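Local coordinates for protein cytochrome P450 CYP260B1 (Sorangium cellulosum, PDB 5HIW) that belongs to the cytochrome P450 family and carries an iron-containing protoporphyrin IX (haem) within a mainly helical fold, at residues L261-E266 and D320-P325; S268-S273 and V326-F331; S274-V279 and S302-H307. One frame throughout, in Å; residues are numbered along the deposited sequence.

Contact 1: residues L261-E266 and D320-P325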
loop_
_atom_site.group_PDB
_atom_site.type_symbol
_atom_site.label_atom_id
_atom_site.label_comp_id
_atom_site.label_asym_id
_atom_site.label_seq_id
_atom_site.Cartn_x
_atom_site.Cartn_y
_atom_site.Cartn_z
ATOM N N LEU A 261 5.723 -7.619 17.618
ATOM C CA LEU A 261 5.039 -6.674 16.767
ATOM C C LEU A 261 5.181 -7.016 15.244
ATOM O O LEU A 261 4.184 -7.008 14.524
ATOM C CB LEU A 261 5.403 -5.197 17.101
ATOM C CG LEU A 261 4.603 -4.173 16.289
ATOM C CD1 LEU A 261 3.084 -4.234 16.480
ATOM C CD2 LEU A 261 5.071 -2.783 16.608
ATOM N N PRO A 262 6.377 -7.359 14.772
ATOM C CA PRO A 262 6.504 -7.701 13.336
ATOM C C PRO A 262 5.616 -8.834 12.894
ATOM O O PRO A 262 4.967 -8.739 11.792
ATOM C CB PRO A 262 8.002 -7.999 13.166
ATOM C CG PRO A 262 8.684 -7.255 14.308
ATOM C CD PRO A 262 7.712 -7.308 15.450
ATOM N N GLN A 263 5.521 -9.890 13.709
ATOM C CA GLN A 263 4.644 -10.959 13.254
ATOM C C GLN A 263 3.145 -10.595 13.435
ATOM O O GLN A 263 2.281 -11.106 12.702
ATOM C CB GLN A 263 5.026 -12.259 13.995
ATOM C CG GLN A 263 4.562 -12.258 15.435
ATOM C CD GLN A 263 5.206 -13.382 16.236
ATOM O OE1 GLN A 263 6.406 -13.451 16.262
ATOM N NE2 GLN A 263 4.414 -14.263 16.836
ATOM N N ALA A 264 2.827 -9.735 14.405
ATOM C CA ALA A 264 1.511 -9.143 14.544
ATOM C C ALA A 264 1.158 -8.345 13.307
ATOM O O ALA A 264 0.001 -8.399 12.838
ATOM C CB ALA A 264 1.373 -8.297 15.803
ATOM N N ILE A 265 2.116 -7.599 12.764
ATOM C CA ILE A 265 1.883 -6.890 11.552
ATOM C C ILE A 265 1.559 -7.810 10.389
ATOM O O ILE A 265 0.663 -7.527 9.566
ATOM C CB ILE A 265 3.073 -5.863 11.270
ATOM C CG1 ILE A 265 3.071 -4.749 12.349
ATOM C CG2 ILE A 265 2.979 -5.322 9.843
ATOM C CD1 ILE A 265 4.334 -3.867 12.289
ATOM N N GLU A 266 2.295 -8.922 10.256
ATOM C CA GLU A 266 2.066 -9.864 9.192
ATOM C C GLU A 266 0.645 -10.413 9.330
ATOM O O GLU A 266 -0.115 -10.449 8.368
ATOM C CB GLU A 266 3.085 -11.015 9.212
ATOM C CG GLU A 266 4.549 -10.587 8.861
ATOM C CD GLU A 266 4.560 -9.857 7.503
ATOM O OE1 GLU A 266 4.383 -10.518 6.444
ATOM O OE2 GLU A 266 4.696 -8.604 7.498
ATOM N N ASP A 320 -4.855 -13.989 14.943
ATOM C CA ASP A 320 -3.914 -14.680 15.880
ATOM C C ASP A 320 -2.521 -14.201 15.730
ATOM O O ASP A 320 -1.917 -14.563 14.698
ATOM C CB ASP A 320 -3.966 -16.178 15.536
ATOM C CG ASP A 320 -3.185 -17.048 16.492
ATOM O OD1 ASP A 320 -2.430 -16.580 17.367
ATOM O OD2 ASP A 320 -3.319 -18.259 16.290
ATOM N N ILE A 321 -1.956 -13.488 16.705
ATOM C CA ILE A 321 -0.606 -12.951 16.541
ATOM C C ILE A 321 0.444 -14.008 16.562
ATOM O O ILE A 321 1.587 -13.739 16.152
ATOM C CB ILE A 321 -0.232 -11.771 17.475
ATOM C CG1 ILE A 321 -0.098 -12.155 18.949
ATOM C CG2 ILE A 321 -1.229 -10.617 17.291
ATOM C CD1 ILE A 321 0.430 -10.938 19.716
ATOM N N HIS A 322 0.075 -15.200 17.021
ATOM C CA HIS A 322 0.977 -16.362 16.882
ATOM C C HIS A 322 0.856 -17.192 15.624
ATOM O O HIS A 322 1.643 -18.127 15.441
ATOM C CB HIS A 322 0.841 -17.257 18.133
ATOM C CG HIS A 322 1.063 -16.488 19.399
ATOM N ND1 HIS A 322 2.303 -16.021 19.772
ATOM C CD2 HIS A 322 0.199 -16.047 20.336
ATOM C CE1 HIS A 322 2.198 -15.339 20.889
ATOM N NE2 HIS A 322 0.930 -15.375 21.275
ATOM N N ARG A 323 -0.071 -16.874 14.723
ATOM C CA ARG A 323 -0.153 -17.559 13.463
ATOM C C ARG A 323 1.104 -17.570 12.596
ATOM O O ARG A 323 1.372 -18.553 11.903
ATOM C CB ARG A 323 -1.361 -17.033 12.655
ATOM C CG ARG A 323 -1.626 -17.770 11.366
ATOM C CD ARG A 323 -2.725 -17.043 10.588
ATOM N NE ARG A 323 -3.957 -16.901 11.290
ATOM C CZ ARG A 323 -4.957 -17.776 11.217
ATOM N NH1 ARG A 323 -4.851 -18.818 10.455
ATOM N NH2 ARG A 323 -6.128 -17.456 11.742
ATOM N N ARG A 324 1.871 -16.484 12.554
ATOM C CA ARG A 324 3.030 -16.405 11.675
ATOM C C ARG A 324 2.720 -16.761 10.209
ATOM O O ARG A 324 3.308 -17.698 9.605
ATOM C CB ARG A 324 4.193 -17.199 12.234
ATOM C CG ARG A 324 4.611 -16.657 13.580
ATOM C CD ARG A 324 5.806 -17.368 14.158
ATOM N NE ARG A 324 6.190 -16.810 15.444
ATOM C CZ ARG A 324 7.385 -16.954 16.012
ATOM N NH1 ARG A 324 8.347 -17.648 15.413
ATOM N NH2 ARG A 324 7.621 -16.393 17.184
ATOM N N PRO A 325 1.687 -16.128 9.633
ATOM C CA PRO A 325 1.269 -16.507 8.310
ATOM C C PRO A 325 2.252 -16.104 7.231
ATOM O O PRO A 325 2.983 -15.142 7.415
ATOM C CB PRO A 325 -0.047 -15.756 8.127
ATOM C CG PRO A 325 0.192 -14.526 8.877
ATOM C CD PRO A 325 0.925 -14.953 10.112
HETATM O O HOH W 1 1.668 -13.745 13.358
HETATM O O HOH W 2 4.684 -16.540 18.442
HETATM O O HOH W 3 4.444 -13.228 5.856
#
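The carboxamide plane of Gln263 stands almost at right angles (84°) to the guanidinium plane of Arg324, with Gln263 OE1 3.3 Å from Arg324 NH2. His322 is the third flat group. Ile321 lays CG1 over one face near the rim, a water sits in the ring plane 2.8 Å from ND1, and Gln263 NE2 approaches the ring obliquely. That same water accepts from Gln263 NE2 and, weakly, from Arg324 NH2, so one molecule ties all three groups together.

The bond that joins the segments directly runs from Gln263 NE2 to Ile321 O, 3.0 Å long and nearly straight at 163°; the acceptor lies almost in the amide plane. Gln263 CG stands between its backbone N and carbonyl carbon (chi1 74°), and from there the chain extends to the loop. A second water donates to Gln263 O and Ile321 O and accepts from Arg324 N. Ile321 O is thus gripped twice.

The helix is the K helix of the P450 fold, which carries the ExxR motif, and the loop belongs to the meander. Within the loop a type I turn from Asp320 to Arg323 is combined with an Asx turn at Asp320; Arg323 forms a salt bridge through NE with Glu267 of the motif.

Below the polar layer, Ala264 CB rests 3.8 Å from Ile321 CG2, and helix 248-256 packs against both residues. Pro325 CG lies 4.1 Å from Glu266 O. A third water bridges Glu266 OE1 and Pro325 O, while Arg345 forms a salt bridge with the same carboxylate.

Contact 2: residues S268-S273 and V326-F331. With HEM (protoporphyrin IX containing Fe), chain B.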
loop_
_atom_site.group_PDB
_atom_site.type_symbol
_atom_site.label_atom_id
_atom_site.label_comp_id
_atom_site.label_asym_id
_atom_site.label_seq_id
_atom_site.Cartn_x
_atom_site.Cartn_y
_atom_site.Cartn_z
ATOM N N SER A 268 -1.954 -8.852 10.723
ATOM C CA SER A 268 -2.855 -7.742 10.357
ATOM C C SER A 268 -3.007 -7.644 8.891
ATOM O O SER A 268 -4.112 -7.397 8.374
ATOM C CB SER A 268 -2.424 -6.378 10.992
ATOM O OG SER A 268 -1.343 -5.698 10.277
ATOM N N THR A 269 -1.916 -7.904 8.154
ATOM C CA THR A 269 -2.021 -7.832 6.721
ATOM C C THR A 269 -2.813 -9.013 6.130
ATOM O O THR A 269 -3.304 -8.895 5.013
ATOM C CB THR A 269 -0.706 -7.633 5.933
ATOM O OG1 THR A 269 0.114 -8.801 6.012
ATOM C CG2 THR A 269 0.013 -6.415 6.452
ATOM N N ARG A 270 -2.869 -10.133 6.834
ATOM C CA ARG A 270 -3.715 -11.281 6.350
ATOM C C ARG A 270 -5.198 -11.054 6.725
ATOM O O ARG A 270 -6.126 -11.141 5.877
ATOM C CB ARG A 270 -3.225 -12.600 6.948
ATOM C CG ARG A 270 -4.042 -13.797 6.480
ATOM C CD ARG A 270 -3.870 -14.981 7.375
ATOM N NE ARG A 270 -4.496 -14.694 8.610
ATOM C CZ ARG A 270 -5.796 -14.691 8.828
ATOM N NH1 ARG A 270 -6.657 -14.987 7.883
ATOM N NH2 ARG A 270 -6.200 -14.454 10.054
ATOM N N TRP A 271 -5.405 -10.759 7.988
ATOM C CA TRP A 271 -6.755 -10.612 8.545
ATOM C C TRP A 271 -7.476 -9.381 8.009
ATOM O O TRP A 271 -8.701 -9.351 7.822
ATOM C CB TRP A 271 -6.623 -10.489 10.049
ATOM C CG TRP A 271 -7.839 -10.474 10.758
ATOM C CD1 TRP A 271 -8.691 -11.559 10.996
ATOM C CD2 TRP A 271 -8.452 -9.352 11.336
ATOM N NE1 TRP A 271 -9.784 -11.138 11.652
ATOM C CE2 TRP A 271 -9.690 -9.788 11.863
ATOM C CE3 TRP A 271 -8.132 -8.011 11.386
ATOM C CZ2 TRP A 271 -10.577 -8.913 12.512
ATOM C CZ3 TRP A 271 -9.021 -7.131 12.037
ATOM C CH2 TRP A 271 -10.228 -7.590 12.581
ATOM N N CYS A 272 -6.721 -8.316 7.723
ATOM C CA CYS A 272 -7.362 -7.078 7.221
ATOM C C CYS A 272 -6.395 -6.336 6.306
ATOM O O CYS A 272 -5.980 -5.202 6.607
ATOM C CB CYS A 272 -7.760 -6.206 8.403
ATOM S SG CYS A 272 -8.952 -4.865 7.922
ATOM N N SER A 273 -6.061 -6.966 5.193
ATOM C CA SER A 273 -5.270 -6.293 4.120
ATOM C C SER A 273 -5.915 -5.019 3.601
ATOM O O SER A 273 -7.135 -4.999 3.402
ATOM C CB SER A 273 -5.122 -7.147 2.919
ATOM O OG SER A 273 -4.231 -6.490 1.998
ATOM N N VAL A 326 2.320 -16.885 6.150
ATOM C CA VAL A 326 3.087 -16.507 4.956
ATOM C C VAL A 326 2.182 -16.602 3.697
ATOM O O VAL A 326 1.104 -17.133 3.738
ATOM C CB VAL A 326 4.345 -17.416 4.810
ATOM C CG1 VAL A 326 5.226 -17.309 6.026
ATOM C CG2 VAL A 326 3.927 -18.848 4.598
ATOM N N GLY A 327 2.623 -16.064 2.584
ATOM C CA GLY A 327 1.966 -16.249 1.319
ATOM C C GLY A 327 0.797 -15.292 1.102
ATOM O O GLY A 327 -0.005 -15.463 0.172
ATOM N N MET A 328 0.755 -14.246 1.909
ATOM C CA MET A 328 -0.245 -13.170 1.717
ATOM C C MET A 328 -0.020 -12.455 0.366
ATOM O O MET A 328 1.072 -12.475 -0.190
ATOM C CB MET A 328 -0.152 -12.215 2.916
ATOM C CG MET A 328 -0.845 -12.703 4.180
ATOM S SD MET A 328 0.337 -13.622 5.215
ATOM C CE MET A 328 1.346 -12.332 5.883
ATOM N N LEU A 329 -1.058 -11.812 -0.172
ATOM C CA LEU A 329 -1.037 -11.224 -1.480
ATOM C C LEU A 329 -1.005 -9.696 -1.407
ATOM O O LEU A 329 -1.171 -9.045 -2.452
ATOM C CB LEU A 329 -2.297 -11.640 -2.225
ATOM C CG LEU A 329 -2.298 -13.148 -2.643
ATOM C CD1 LEU A 329 -3.608 -13.482 -3.274
ATOM C CD2 LEU A 329 -1.187 -13.542 -3.541
ATOM N N ASN A 330 -0.939 -9.156 -0.198
ATOM C CA ASN A 330 -1.029 -7.662 0.004
ATOM C C ASN A 330 0.028 -6.915 -0.752
ATOM O O ASN A 330 -0.216 -5.794 -1.072
ATOM C CB ASN A 330 -1.051 -7.258 1.470
ATOM C CG ASN A 330 0.169 -7.743 2.256
ATOM O OD1 ASN A 330 0.487 -8.908 2.247
ATOM N ND2 ASN A 330 0.866 -6.832 2.927
ATOM N N PHE A 331 1.223 -7.506 -0.956
ATOM C CA PHE A 331 2.289 -6.882 -1.704
ATOM C C PHE A 331 2.395 -7.508 -3.095
ATOM O O PHE A 331 3.384 -7.347 -3.791
ATOM C CB PHE A 331 3.608 -7.047 -0.906
ATOM C CG PHE A 331 3.712 -6.231 0.349
ATOM C CD1 PHE A 331 3.514 -4.861 0.341
ATOM C CD2 PHE A 331 4.061 -6.829 1.557
ATOM C CE1 PHE A 331 3.626 -4.111 1.525
ATOM C CE2 PHE A 331 4.136 -6.108 2.728
ATOM C CZ PHE A 331 3.977 -4.747 2.723
HETATM C CHA HEM B . 4.193 -2.691 -6.318
HETATM C CHB HEM B . 1.221 -2.877 -2.475
HETATM C CHC HEM B . 4.081 0.167 -0.113
HETATM C CHD HEM B . 6.379 1.028 -4.227
HETATM C C1A HEM B . 3.184 -3.068 -5.478
HETATM C C2A HEM B . 2.176 -4.028 -5.761
HETATM C C3A HEM B . 1.359 -4.112 -4.664
HETATM C C4A HEM B . 1.797 -3.105 -3.743
HETATM C CMA HEM B . 0.116 -5.014 -4.526
HETATM C CAA HEM B . 2.110 -4.924 -6.993
HETATM C CBA HEM B . 1.503 -4.145 -8.171
HETATM C CGA HEM B . 1.169 -5.025 -9.326
HETATM O O1A HEM B . 1.650 -6.204 -9.388
HETATM O O2A HEM B . 0.268 -4.671 -10.126
HETATM C C1B HEM B . 1.695 -2.047 -1.534
HETATM C C2B HEM B . 1.135 -1.986 -0.211
HETATM C C3B HEM B . 1.975 -1.121 0.464
HETATM C C4B HEM B . 3.005 -0.643 -0.462
HETATM C CMB HEM B . -0.126 -2.642 0.379
HETATM C CAB HEM B . 1.716 -0.747 1.833
HETATM C CBB HEM B . 2.179 0.236 2.530
HETATM C C1C HEM B . 4.987 0.679 -1.041
HETATM C C2C HEM B . 6.010 1.610 -0.672
HETATM C C3C HEM B . 6.652 1.854 -1.855
HETATM C C4C HEM B . 6.007 1.135 -2.905
HETATM C CMC HEM B . 6.163 2.085 0.754
HETATM C CAC HEM B . 7.819 2.727 -2.087
HETATM C CBC HEM B . 8.712 2.932 -1.130
HETATM C C1D HEM B . 5.937 0.046 -5.106
HETATM C C2D HEM B . 6.527 -0.033 -6.468
HETATM C C3D HEM B . 5.922 -1.055 -7.060
HETATM C C4D HEM B . 5.003 -1.609 -6.053
HETATM C CMD HEM B . 7.533 0.908 -7.104
HETATM C CAD HEM B . 6.195 -1.642 -8.455
HETATM C CBD HEM B . 7.209 -2.760 -8.303
HETATM C CGD HEM B . 7.592 -3.405 -9.642
HETATM O O1D HEM B . 6.848 -3.334 -10.667
HETATM O O2D HEM B . 8.684 -4.057 -9.756
HETATM N NA HEM B . 2.931 -2.528 -4.199
HETATM N NB HEM B . 2.852 -1.347 -1.579
HETATM N NC HEM B . 5.021 0.354 -2.325
HETATM N ND HEM B . 5.002 -0.916 -4.909
HETATM FE FE HEM B . 3.979 -1.150 -3.275
HETATM O O HOH W 4 2.771 -8.200 5.216
HETATM O O HOH W 5 2.510 0.431 -4.058
#
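Ser273 OG presses on Asn330 CB at 3.3 Å, and Thr269 CB lies 3.5 Å from Asn330 ND2: these form the tight part of the contact. Asn330 is held between them, its CB against the serine and its amide end against the threonine, the Thr269 and Asn330 side chains crossing at about a right angle. Asn330 CG stands between the backbone N and the carbonyl carbon (chi1 58°), and the ND2 beyond it lies over one face of the Phe331 ring, towards the rim. At the other end, Met328 crosses Arg270 at about a right angle, with its CG 3.7 Å from Arg270 CB. The Met328 chain then bends at chi2 and chi3, and its CE comes 3.7 Å from Thr269 OG1.

The looser side is polar and is bridged by a single water. No hydrogen bond joins the segments directly; instead this water donates to Thr269 OG1 at 2.8 Å and accepts from Asn330 ND2 at a longer 3.3 Å. Thr269 OG1 also bonds to Glu266 O one helical turn back, and Ser273 OG to Ala275 N, which ties the polar ends to their own chain. Arg270, the arginine of the P450 ExxR motif, lends only its aliphatic base to the contact, while its NE forms a salt bridge with Glu267.

The loop reaches the haem at Asn330, whose O lies 3.5 Å from HEM CMB, and at Phe331, which opens the cysteine-loop signature and sets its ring edge against the porphyrin, CE1 3.6 Å from HEM C3B. Its backbone is hydrogen-bonded to Cys338, probably the axial thiolate ligand. Helix 232-245 packs on Thr269 through Met236, helix 341-358 flanks the Phe331 ring, and helix 45-53 lies against Leu329.

Contact 3: residues S274-V279 and S302-H307. With HEM (protoporphyrin IX containing Fe), chain B.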
loop_
_atom_site.group_PDB
_atom_site.type_symbol
_atom_site.label_atom_id
_atom_site.label_comp_id
_atom_site.label_asym_id
_atom_site.label_seq_id
_atom_site.Cartn_x
_atom_site.Cartn_y
_atom_site.Cartn_z
ATOM N N SER A 274 -5.095 -3.982 3.378
ATOM C CA SER A 274 -5.567 -2.767 2.742
ATOM C C SER A 274 -5.558 -2.783 1.231
ATOM O O SER A 274 -6.057 -1.839 0.616
ATOM C CB SER A 274 -4.759 -1.552 3.166
ATOM O OG SER A 274 -3.391 -1.808 3.093
ATOM N N ALA A 275 -4.904 -3.770 0.621
ATOM C CA ALA A 275 -4.773 -3.836 -0.813
ATOM C C ALA A 275 -5.853 -4.764 -1.289
ATOM O O ALA A 275 -5.699 -5.963 -1.192
ATOM C CB ALA A 275 -3.471 -4.483 -1.148
ATOM N N ALA A 276 -6.886 -4.211 -1.881
ATOM C CA ALA A 276 -7.970 -5.051 -2.421
ATOM C C ALA A 276 -7.659 -5.790 -3.715
ATOM O O ALA A 276 -8.167 -6.872 -3.929
ATOM C CB ALA A 276 -9.227 -4.262 -2.640
ATOM N N GLY A 277 -6.875 -5.204 -4.585
ATOM C CA GLY A 277 -6.692 -5.810 -5.881
ATOM C C GLY A 277 -5.778 -5.023 -6.771
ATOM O O GLY A 277 -5.352 -3.865 -6.449
ATOM N N ILE A 278 -5.408 -5.691 -7.857
ATOM C CA ILE A 278 -4.585 -5.127 -8.883
ATOM C C ILE A 278 -5.092 -5.622 -10.220
ATOM O O ILE A 278 -5.849 -6.636 -10.303
ATOM C CB ILE A 278 -3.096 -5.489 -8.745
ATOM C CG1 ILE A 278 -2.952 -6.959 -8.535
ATOM C CG2 ILE A 278 -2.448 -4.670 -7.651
ATOM C CD1 ILE A 278 -1.537 -7.408 -8.282
ATOM N N VAL A 279 -4.633 -4.946 -11.265
ATOM C CA VAL A 279 -5.175 -5.148 -12.550
ATOM C C VAL A 279 -4.086 -5.678 -13.530
ATOM O O VAL A 279 -2.911 -5.330 -13.399
ATOM C CB VAL A 279 -5.712 -3.806 -13.072
ATOM C CG1 VAL A 279 -6.152 -3.988 -14.494
ATOM C CG2 VAL A 279 -6.854 -3.302 -12.151
ATOM N N SER A 302 -8.208 -10.286 -7.028
ATOM C CA SER A 302 -8.422 -10.082 -5.633
ATOM C C SER A 302 -7.173 -10.482 -4.833
ATOM O O SER A 302 -6.671 -11.596 -4.941
ATOM C CB SER A 302 -9.560 -10.926 -5.079
ATOM O OG SER A 302 -9.696 -10.712 -3.662
ATOM N N LEU A 303 -6.673 -9.551 -4.061
ATOM C CA LEU A 303 -5.550 -9.812 -3.165
ATOM C C LEU A 303 -6.042 -10.125 -1.768
ATOM O O LEU A 303 -5.245 -10.269 -0.869
ATOM C CB LEU A 303 -4.587 -8.639 -3.201
ATOM C CG LEU A 303 -3.997 -8.291 -4.556
ATOM C CD1 LEU A 303 -3.085 -7.052 -4.530
ATOM C CD2 LEU A 303 -3.227 -9.382 -5.238
ATOM N N ILE A 304 -7.381 -10.230 -1.567
ATOM C CA ILE A 304 -7.956 -10.545 -0.274
ATOM C C ILE A 304 -8.537 -11.972 -0.137
ATOM O O ILE A 304 -8.485 -12.541 0.939
ATOM C CB ILE A 304 -9.038 -9.468 0.119
ATOM C CG1 ILE A 304 -8.348 -8.113 0.481
ATOM C CG2 ILE A 304 -9.953 -9.868 1.274
ATOM C CD1 ILE A 304 -9.194 -6.844 0.518
ATOM N N ALA A 305 -9.175 -12.485 -1.187
ATOM C CA ALA A 305 -9.915 -13.732 -1.010
ATOM C C ALA A 305 -9.037 -14.875 -0.450
ATOM O O ALA A 305 -9.449 -15.571 0.444
ATOM C CB ALA A 305 -10.498 -14.132 -2.303
ATOM N N ARG A 306 -7.837 -15.002 -0.952
ATOM C CA ARG A 306 -6.829 -16.015 -0.416
ATOM C C ARG A 306 -6.701 -15.925 1.061
ATOM O O ARG A 306 -6.601 -16.947 1.741
ATOM C CB ARG A 306 -5.463 -15.856 -1.069
ATOM C CG ARG A 306 -4.479 -16.975 -0.791
ATOM C CD ARG A 306 -3.213 -16.896 -1.635
ATOM N NE ARG A 306 -2.653 -18.243 -1.717
ATOM C CZ ARG A 306 -1.856 -18.811 -0.800
ATOM N NH1 ARG A 306 -1.466 -18.180 0.298
ATOM N NH2 ARG A 306 -1.468 -20.066 -0.966
ATOM N N HIS A 307 -6.684 -14.699 1.645
ATOM C CA HIS A 307 -6.462 -14.561 3.044
ATOM C C HIS A 307 -7.545 -15.207 3.897
ATOM O O HIS A 307 -7.342 -15.465 5.083
ATOM C CB HIS A 307 -6.331 -13.080 3.407
ATOM C CG HIS A 307 -5.170 -12.412 2.717
ATOM N ND1 HIS A 307 -5.030 -11.044 2.657
ATOM C CD2 HIS A 307 -4.112 -12.929 2.032
ATOM C CE1 HIS A 307 -3.922 -10.759 2.006
ATOM N NE2 HIS A 307 -3.343 -11.878 1.626
HETATM C CHA HEM B . 4.193 -2.691 -6.318
HETATM C CHB HEM B . 1.221 -2.877 -2.475
HETATM C CHC HEM B . 4.081 0.167 -0.113
HETATM C CHD HEM B . 6.379 1.028 -4.227
HETATM C C1A HEM B . 3.184 -3.068 -5.478
HETATM C C2A HEM B . 2.176 -4.028 -5.761
HETATM C C3A HEM B . 1.359 -4.112 -4.664
HETATM C C4A HEM B . 1.797 -3.105 -3.743
HETATM C CMA HEM B . 0.116 -5.014 -4.526
HETATM C CAA HEM B . 2.110 -4.924 -6.993
HETATM C CBA HEM B . 1.503 -4.145 -8.171
HETATM C CGA HEM B . 1.169 -5.025 -9.326
HETATM O O1A HEM B . 1.650 -6.204 -9.388
HETATM O O2A HEM B . 0.268 -4.671 -10.126
HETATM C C1B HEM B . 1.695 -2.047 -1.534
HETATM C C2B HEM B . 1.135 -1.986 -0.211
HETATM C C3B HEM B . 1.975 -1.121 0.464
HETATM C C4B HEM B . 3.005 -0.643 -0.462
HETATM C CMB HEM B . -0.126 -2.642 0.379
HETATM C CAB HEM B . 1.716 -0.747 1.833
HETATM C CBB HEM B . 2.179 0.236 2.530
HETATM C C1C HEM B . 4.987 0.679 -1.041
HETATM C C2C HEM B . 6.010 1.610 -0.672
HETATM C C3C HEM B . 6.652 1.854 -1.855
HETATM C C4C HEM B . 6.007 1.135 -2.905
HETATM C CMC HEM B . 6.163 2.085 0.754
HETATM C CAC HEM B . 7.819 2.727 -2.087
HETATM C CBC HEM B . 8.712 2.932 -1.130
HETATM C C1D HEM B . 5.937 0.046 -5.106
HETATM C C2D HEM B . 6.527 -0.033 -6.468
HETATM C C3D HEM B . 5.922 -1.055 -7.060
HETATM C C4D HEM B . 5.003 -1.609 -6.053
HETATM C CMD HEM B . 7.533 0.908 -7.104
HETATM C CAD HEM B . 6.195 -1.642 -8.455
HETATM C CBD HEM B . 7.209 -2.760 -8.303
HETATM C CGD HEM B . 7.592 -3.405 -9.642
HETATM O O1D HEM B . 6.848 -3.334 -10.667
HETATM O O2D HEM B . 8.684 -4.057 -9.756
HETATM N NA HEM B . 2.931 -2.528 -4.199
HETATM N NB HEM B . 2.852 -1.347 -1.579
HETATM N NC HEM B . 5.021 0.354 -2.325
HETATM N ND HEM B . 5.002 -0.916 -4.909
HETATM FE FE HEM B . 3.979 -1.150 -3.275
HETATM O O HOH W 6 -4.136 -7.769 -0.084
HETATM O O HOH W 7 -10.403 -8.179 -3.062
HETATM O O HOH W 5 2.510 0.431 -4.058
#
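Leu303 N donates to Ala276 O over 3.1 Å, an almost straight bond (170°) whose donor stands well above the carbonyl plane. Just beside it Gly277 and Ser302 form an antiparallel, non-hydrogen-bonded pair with CA atoms 4.6 Å apart, the point where strand 277-282 meets the end of strand 298-302. Leu303 CG lies 3.9 Å from Gly277 CA. From there Leu303 crosses Ile278 at about a right angle, CD1 lying 4.0 Å from Ile278 CG2, and the same methyl touches the haem methyl CMA. Ile278 CD1 extends to HEM O1A, 3.6 Å away. On the other flank Ile304 CD1 packs against the Ala276 backbone, 3.7 Å from its CA.

The next shell is water and serine. One water donates to Ala275 O and Leu303 O. Another donates to Ala276 O at 2.7 Å and is hydrogen-bonded to Ser302 OG, so Ala276 O receives two donors. Ser302 OG, anti to its backbone N (chi1 178°), accepts from the backbone N of Ile304 and of Ala305, an ST turn and ST motif that curl the chain as it leaves the sheet. Farther out, Leu22 of helix 17-28 touches Ser302 and Ile304, and the backbone of Ser302 is hydrogen-bonded to Val42 in the adjoining strand of this mixed sheet.

Ala275, Ile278 and Leu303 all meet the haem through hydrocarbon, while hydrogen bonds to it come from neighbours such as Arg280 and Arg84. The segments thus hold each other by backbone and water bonds and give the haem an apolar flank.

Overall arrangement
The first segments follow one another along the chain: 261-266 and 268-273 share helix 261-271, whereas 274-279 runs into strand 277-282. Their partners then come as 302-307, 320-325 and 326-331. Contacts 1 and 2 therefore alternate in sequence, while contact 3 falls within the span of both. Contact 2 lies in the middle, its centre about 10 Å from that of contact 1, which it touches through Glu266 O and Met328 CE, and 9 Å from that of contact 3. The centres of contacts 1 and 3 are about 19 Å apart and the two do not touch. Probable hydrogen bonds from Arg270 and Leu329 to His307 join contacts 2 and 3. Together they connect K helix, meander and sheet to the haem pocket.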